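Local coordinates for protein versicolorin reductase (Brucella melitensis, PDB 4NIM) that probably catalyses NAD(P)(H)-dependent reduction of a carbonyl or oxidation of an alcohol substrate, as a member of the short-chain dehydrogenase/reductase family, at residues Glu75-Glu78 / Asp79-Ile83; Arg119-Ala122 / Val123-Ala127; Gly265-Asp268 / Gly269-Pro273. All coordinates share one frame; numbering follows the deposited sequence. Where two conformers were deposited one is given.

Contact 1. Residues Glu75-Glu78 / Asp79-Ile83; sequences ENVE and DCRRI
Asn-76 meets Asp-79, three residues on, through flat groups: the amide and carboxylate planes are stacked and only 12° apart, although the two side chains cross at about a right angle. Followed outward, the Asn-76 side chain begins with CB 4.1 Å from Asp-79 CG, and its own CG lies 4.0 Å from Asp-79 N. At the tip the branches part. Because CG stands anti to the backbone N (chi1 180°), the amide leans over the peptides that follow, and OD1 accepts from Glu-78 N at 2.8 Å, with the donor tilted 24° from the carbonyl plane. ND2 gives a weak hydrogen bond to a water that in turn donates to Asp-79 OD2 at 2.8 Å. The same OD2 also accepts from Asp-73 N, which links the turn to the preceding loop. In the backbone, Asn-76 O receives Cys-80 N at 3.2 Å, in the carbonyl plane. Elsewhere on the turn, the extended Arg-81 chain passes Val-77 O, 3.4 Å from Arg-81 CG, and brings one guanidinium face under Val-77 CG1, which sits 4.0 Å above the plane and over its centre. An Asx turn with Asn-76 as N-cap thus starts helix 77-91, the helix that follows strand 66-71 in the Rossmann fold of this family.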
# COMPACT_ATOMS: atom_id res chain seq x y z
N GLU A 75 7.58 3.67 11.08
CA GLU A 75 9.09 3.67 11.10
C GLU A 75 9.61 2.64 12.07
O GLU A 75 10.77 2.25 12.02
CB GLU A 75 9.64 5.03 11.49
CG GLU A 75 9.28 6.10 10.49
CD GLU A 75 9.78 7.48 10.90
OE1 GLU A 75 10.92 7.58 11.44
OE2 GLU A 75 9.02 8.44 10.66
N ASN A 76 8.76 2.22 12.99
CA ASN A 76 9.13 1.24 13.98
C ASN A 76 8.70 -0.15 13.51
O ASN A 76 7.49 -0.46 13.43
CB ASN A 76 8.52 1.61 15.34
CG ASN A 76 8.85 0.62 16.45
OD1 ASN A 76 9.17 -0.53 16.23
ND2 ASN A 76 8.72 1.09 17.69
N VAL A 77 9.68 -1.00 13.23
CA VAL A 77 9.41 -2.34 12.71
C VAL A 77 8.51 -3.18 13.66
O VAL A 77 7.69 -3.97 13.21
CB VAL A 77 10.71 -3.07 12.33
CG1 VAL A 77 10.45 -4.51 11.89
CG2 VAL A 77 11.39 -2.33 11.17
N GLU A 78 8.62 -2.99 14.97
CA GLU A 78 7.78 -3.73 15.92
C GLU A 78 6.30 -3.34 15.79
O GLU A 78 5.41 -4.16 16.01
CB GLU A 78 8.31 -3.52 17.37
CG GLU A 78 8.15 -4.76 18.26
CD GLU A 78 8.59 -4.51 19.71
OE1 GLU A 78 9.56 -3.72 19.95
OE2 GLU A 78 7.95 -5.09 20.63
N ASP A 79 6.04 -2.07 15.46
CA ASP A 79 4.70 -1.57 15.19
C ASP A 79 4.15 -2.25 13.92
O ASP A 79 2.99 -2.69 13.87
CB ASP A 79 4.67 -0.06 15.04
CG ASP A 79 4.68 0.67 16.36
OD1 ASP A 79 4.75 0.03 17.44
OD2 ASP A 79 4.56 1.92 16.32
N CYS A 80 5.00 -2.37 12.92
CA CYS A 80 4.65 -3.09 11.70
C CYS A 80 4.22 -4.50 12.01
O CYS A 80 3.15 -4.97 11.56
CB CYS A 80 5.83 -3.10 10.70
SG CYS A 80 6.18 -1.43 10.08
N ARG A 81 5.03 -5.19 12.79
CA ARG A 81 4.69 -6.55 13.20
C ARG A 81 3.38 -6.62 14.00
O ARG A 81 2.61 -7.56 13.78
CB ARG A 81 5.82 -7.20 13.96
CG ARG A 81 7.06 -7.35 13.10
CD ARG A 81 8.23 -7.78 13.96
NE ARG A 81 9.28 -8.26 13.11
CZ ARG A 81 10.56 -8.24 13.39
NH1 ARG A 81 11.00 -7.68 14.52
NH2 ARG A 81 11.41 -8.75 12.49
N ARG A 82 3.15 -5.65 14.88
CA ARG A 82 1.93 -5.64 15.71
C ARG A 82 0.66 -5.51 14.89
O ARG A 82 -0.39 -6.07 15.26
CB ARG A 82 2.00 -4.54 16.78
CG ARG A 82 0.95 -4.70 17.88
CD ARG A 82 1.34 -3.98 19.16
NE ARG A 82 1.53 -2.56 18.95
CZ ARG A 82 2.72 -1.97 18.90
NH1 ARG A 82 3.84 -2.68 19.05
NH2 ARG A 82 2.79 -0.66 18.67
N ILE A 83 0.72 -4.81 13.75
CA ILE A 83 -0.45 -4.66 12.91
C ILE A 83 -0.99 -6.00 12.45
O ILE A 83 -2.21 -6.33 12.59
CB ILE A 83 -0.14 -3.79 11.69
CG1 ILE A 83 0.13 -2.35 12.16
CG2 ILE A 83 -1.30 -3.80 10.72
CD1 ILE A 83 0.86 -1.52 11.14
O HOH W 1 6.37 2.96 18.26

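Contact 2. Residues Arg119-Ala122 / Val123-Ala127; sequences RLFA and VNTRA
Phe-121 O accepts two backbone donors, Thr-125 N at 3.1 Å and Arg-126 N at 2.8 Å, and this marks where the helical winding widens. The earlier bonds run from residue i+4 to i, as in Asn-124 N to Leu-120 O; the later ones run from i+5 to i, as in Ala-127 N to Ala-122 O at 2.9 Å. At Phe-121 O, the bond from Arg-126 N is almost straight (N-H...O 172°), whereas Thr-125 N stands 42° out of the carbonyl plane. Such a pi-type turn at an asparagine in this helix is consistent with the bend seen in classical short-chain dehydrogenases, where the helix passes beside the one carrying the Tyr-x-x-x-Lys motif. Here Asn-124 faces helix 164-183: ND2 binds Ser-169 OG, and OD1 accepts from Leu-103 N. Leu-120 runs alongside it, with CD2 3.7 Å from Asn-124 ND2. Phe-121 and Thr-125 likewise lie side by side, CD2 of the ring being 3.8 Å from Thr-125 OG1, a hydroxyl paired with Ser-169 O. Arg-126 bends at chi3 (72°), which turns its guanidinium back so that one face covers Ala-122 CB, 3.7 Å from NH2. A water donates to Ala-122 O and accepts from Arg-126 NE, while NH2 binds Glu-75 O.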
# COMPACT_ATOMS: atom_id res chain seq x y z
N ARG A 119 13.65 8.15 6.94
CA ARG A 119 12.16 8.11 7.16
C ARG A 119 11.45 7.61 5.89
O ARG A 119 10.50 6.84 5.94
CB ARG A 119 11.58 9.53 7.40
CG ARG A 119 11.75 10.13 8.74
CD ARG A 119 10.71 11.24 8.98
NE ARG A 119 10.84 12.46 8.16
CZ ARG A 119 11.81 13.36 8.30
NH1 ARG A 119 12.81 13.16 9.16
NH2 ARG A 119 11.82 14.43 7.54
N LEU A 120 11.83 8.16 4.75
CA LEU A 120 11.26 7.73 3.48
C LEU A 120 11.43 6.22 3.26
O LEU A 120 10.45 5.52 3.00
CB LEU A 120 11.88 8.49 2.34
CG LEU A 120 11.32 9.92 2.19
CD1 LEU A 120 12.18 10.74 1.30
CD2 LEU A 120 9.90 9.93 1.62
N PHE A 121 12.65 5.72 3.38
CA PHE A 121 12.87 4.27 3.22
C PHE A 121 12.18 3.45 4.30
O PHE A 121 11.70 2.36 4.03
CB PHE A 121 14.36 3.93 3.10
CG PHE A 121 14.87 4.13 1.73
CD1 PHE A 121 15.13 5.39 1.25
CD2 PHE A 121 14.98 3.06 0.88
CE1 PHE A 121 15.51 5.57 -0.06
CE2 PHE A 121 15.38 3.23 -0.43
CZ PHE A 121 15.64 4.50 -0.89
N ALA A 122 12.13 3.97 5.53
CA ALA A 122 11.51 3.28 6.61
C ALA A 122 10.01 3.07 6.35
O ALA A 122 9.49 1.97 6.58
CB ALA A 122 11.70 4.02 7.93
N VAL A 123 9.31 4.10 5.86
CA VAL A 123 7.86 4.01 5.70
C VAL A 123 7.53 3.41 4.32
O VAL A 123 6.64 2.62 4.21
CB VAL A 123 7.14 5.37 5.86
CG1 VAL A 123 5.63 5.26 5.57
CG2 VAL A 123 7.37 5.92 7.27
N ASN A 124 8.29 3.80 3.29
CA ASN A 124 7.90 3.44 1.91
C ASN A 124 8.41 2.06 1.45
O ASN A 124 7.86 1.48 0.50
CB ASN A 124 8.32 4.49 0.92
CG ASN A 124 7.63 5.81 1.14
OD1 ASN A 124 6.57 5.87 1.78
ND2 ASN A 124 8.16 6.83 0.57
N THR A 125 9.41 1.52 2.15
CA THR A 125 10.10 0.32 1.71
C THR A 125 10.22 -0.69 2.82
O THR A 125 9.87 -1.85 2.64
CB THR A 125 11.54 0.65 1.13
OG1 THR A 125 11.49 1.79 0.23
CG2 THR A 125 12.04 -0.52 0.40
N ARG A 126 10.78 -0.28 3.97
CA ARG A 126 10.99 -1.21 5.09
C ARG A 126 9.63 -1.67 5.72
O ARG A 126 9.44 -2.86 6.05
CB ARG A 126 11.86 -0.56 6.16
CG ARG A 126 12.35 -1.55 7.21
CD ARG A 126 13.38 -0.93 8.12
NE ARG A 126 12.81 0.03 9.04
CZ ARG A 126 13.52 0.90 9.74
NH1 ARG A 126 14.84 0.95 9.62
NH2 ARG A 126 12.91 1.76 10.55
N ALA A 127 8.72 -0.74 5.91
CA ALA A 127 7.41 -1.10 6.48
C ALA A 127 6.71 -2.13 5.59
O ALA A 127 6.37 -3.20 6.08
CB ALA A 127 6.58 0.11 6.80
O HOH W 2 9.98 0.63 8.92

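Contact 3. Residues Gly265-Asp268 / Gly269-Pro273; sequences GAYD and GSPHP
Tyr-267 makes a local CH-pi contact with Ser-270 and Pro-271, three and four residues further on, in the exposed C-terminal tail that follows strand 256-259. The segments have no regular secondary structure, and the centre of the contact lies about 29 Å from the centre of the chain, well away from the body of the Rossmann domain. The evidence for the interaction is the position of two carbons over one and the same face of the phenol ring. Ser-270 CA is 3.9 Å from the centroid of the Tyr-267 ring, 24° off its normal, and Pro-271 CD is 4.2 Å from that centroid, 23° off. Both are offset toward the rim, in keeping with their different nearest ring atoms: CE1 of Tyr-267 is 3.6 Å from Ser-270 CA, while CD2 of Tyr-267 is 3.9 Å from Pro-271 CD. The two carbons thus sit over opposite long sides of the ring. Ser-270 CB adds a flanking touch, 3.9 Å from Tyr-267 CE1. The approach begins at Gly-269, whose C lies obliquely 3.3 Å from Tyr-267 CD1. What brings the ring here is its first torsion: CG sits between the backbone N and the carbonyl carbon (chi1 41°), folding the phenol back over the chain that follows. No hydrogen bond joins the two segments, and most of these residues also touch crystal neighbours, so lattice packing may help select this conformation. Both carbons over the ring are bonded to a peptide nitrogen, which probably polarises their C-H groups and suits them to an electron-rich face; attraction of this kind is weak and dispersive, so the contact by itself probably gives this exposed tail only a modest local preference for folding back.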
# COMPACT_ATOMS: atom_id res chain seq x y z
N GLY A 265 8.12 6.72 -20.45
CA GLY A 265 8.83 6.71 -21.70
C GLY A 265 8.10 7.33 -22.88
O GLY A 265 8.53 7.16 -24.00
N ALA A 266 7.00 8.05 -22.63
CA ALA A 266 6.24 8.69 -23.66
C ALA A 266 6.12 10.18 -23.31
O ALA A 266 6.01 10.57 -22.14
CB ALA A 266 4.86 8.02 -23.77
N TYR A 267 6.11 11.00 -24.36
CA TYR A 267 6.23 12.46 -24.22
C TYR A 267 6.16 13.10 -25.58
O TYR A 267 6.31 12.42 -26.57
CB TYR A 267 7.57 12.85 -23.59
CG TYR A 267 8.75 12.06 -24.10
CD1 TYR A 267 9.35 12.37 -25.30
CD2 TYR A 267 9.28 10.97 -23.35
CE1 TYR A 267 10.47 11.65 -25.76
CE2 TYR A 267 10.36 10.26 -23.83
CZ TYR A 267 10.93 10.58 -25.05
OH TYR A 267 12.04 9.89 -25.50
N ASP A 268 6.00 14.42 -25.65
CA ASP A 268 6.06 15.07 -26.95
C ASP A 268 7.48 15.43 -27.38
O ASP A 268 7.76 15.44 -28.58
CB ASP A 268 5.19 16.29 -26.95
CG ASP A 268 3.72 15.90 -26.91
OD1 ASP A 268 3.22 15.35 -27.91
OD2 ASP A 268 3.08 16.11 -25.91
N GLY A 269 8.32 15.78 -26.41
CA GLY A 269 9.73 16.08 -26.55
C GLY A 269 10.38 15.55 -25.28
O GLY A 269 9.76 15.55 -24.23
N SER A 270 11.61 15.08 -25.36
CA SER A 270 12.15 14.39 -24.18
C SER A 270 12.30 15.40 -23.06
O SER A 270 12.75 16.53 -23.29
CB SER A 270 13.47 13.69 -24.47
OG SER A 270 14.38 14.62 -24.98
N PRO A 271 11.93 14.99 -21.84
CA PRO A 271 11.98 15.95 -20.75
C PRO A 271 13.41 16.30 -20.37
O PRO A 271 14.31 15.43 -20.34
CB PRO A 271 11.26 15.23 -19.61
CG PRO A 271 10.38 14.23 -20.28
CD PRO A 271 11.19 13.77 -21.46
N HIS A 272 13.62 17.56 -20.03
CA HIS A 272 14.83 17.91 -19.32
C HIS A 272 14.65 19.12 -18.45
O HIS A 272 13.70 19.85 -18.64
CB HIS A 272 15.96 18.12 -20.31
CG HIS A 272 15.60 19.05 -21.41
ND1 HIS A 272 15.30 18.61 -22.68
CD2 HIS A 272 15.50 20.40 -21.44
CE1 HIS A 272 15.01 19.65 -23.44
NE2 HIS A 272 15.13 20.75 -22.72
N PRO A 273 15.55 19.31 -17.48
CA PRO A 273 15.46 20.46 -16.60
C PRO A 273 15.60 21.76 -17.38
O PRO A 273 16.31 21.81 -18.37
CB PRO A 273 16.66 20.28 -15.66
CG PRO A 273 16.91 18.82 -15.69
CD PRO A 273 16.69 18.45 -17.11

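Along the chain the three contacts come in series; each is a continuous local stretch, so none nests in or crosses another. Contact 1 closes the first turn of helix 77-91, after strand 66-71. Contact 2 falls later, within helix 114-142, after strand 96-99, and the two meet in space with centres about 12 Å apart: Val-77 CG2 packs 3.5 Å from Arg-126 NE, and Cys-80 SG lies 3.6 Å from Ala-127 CB. Together they tie neighbouring helices of the Rossmann domain. Contact 3 closes a short turn in the tail beyond strand 256-259, its nearest atoms about 19 Å from contact 2 and about 29 Å from contact 1.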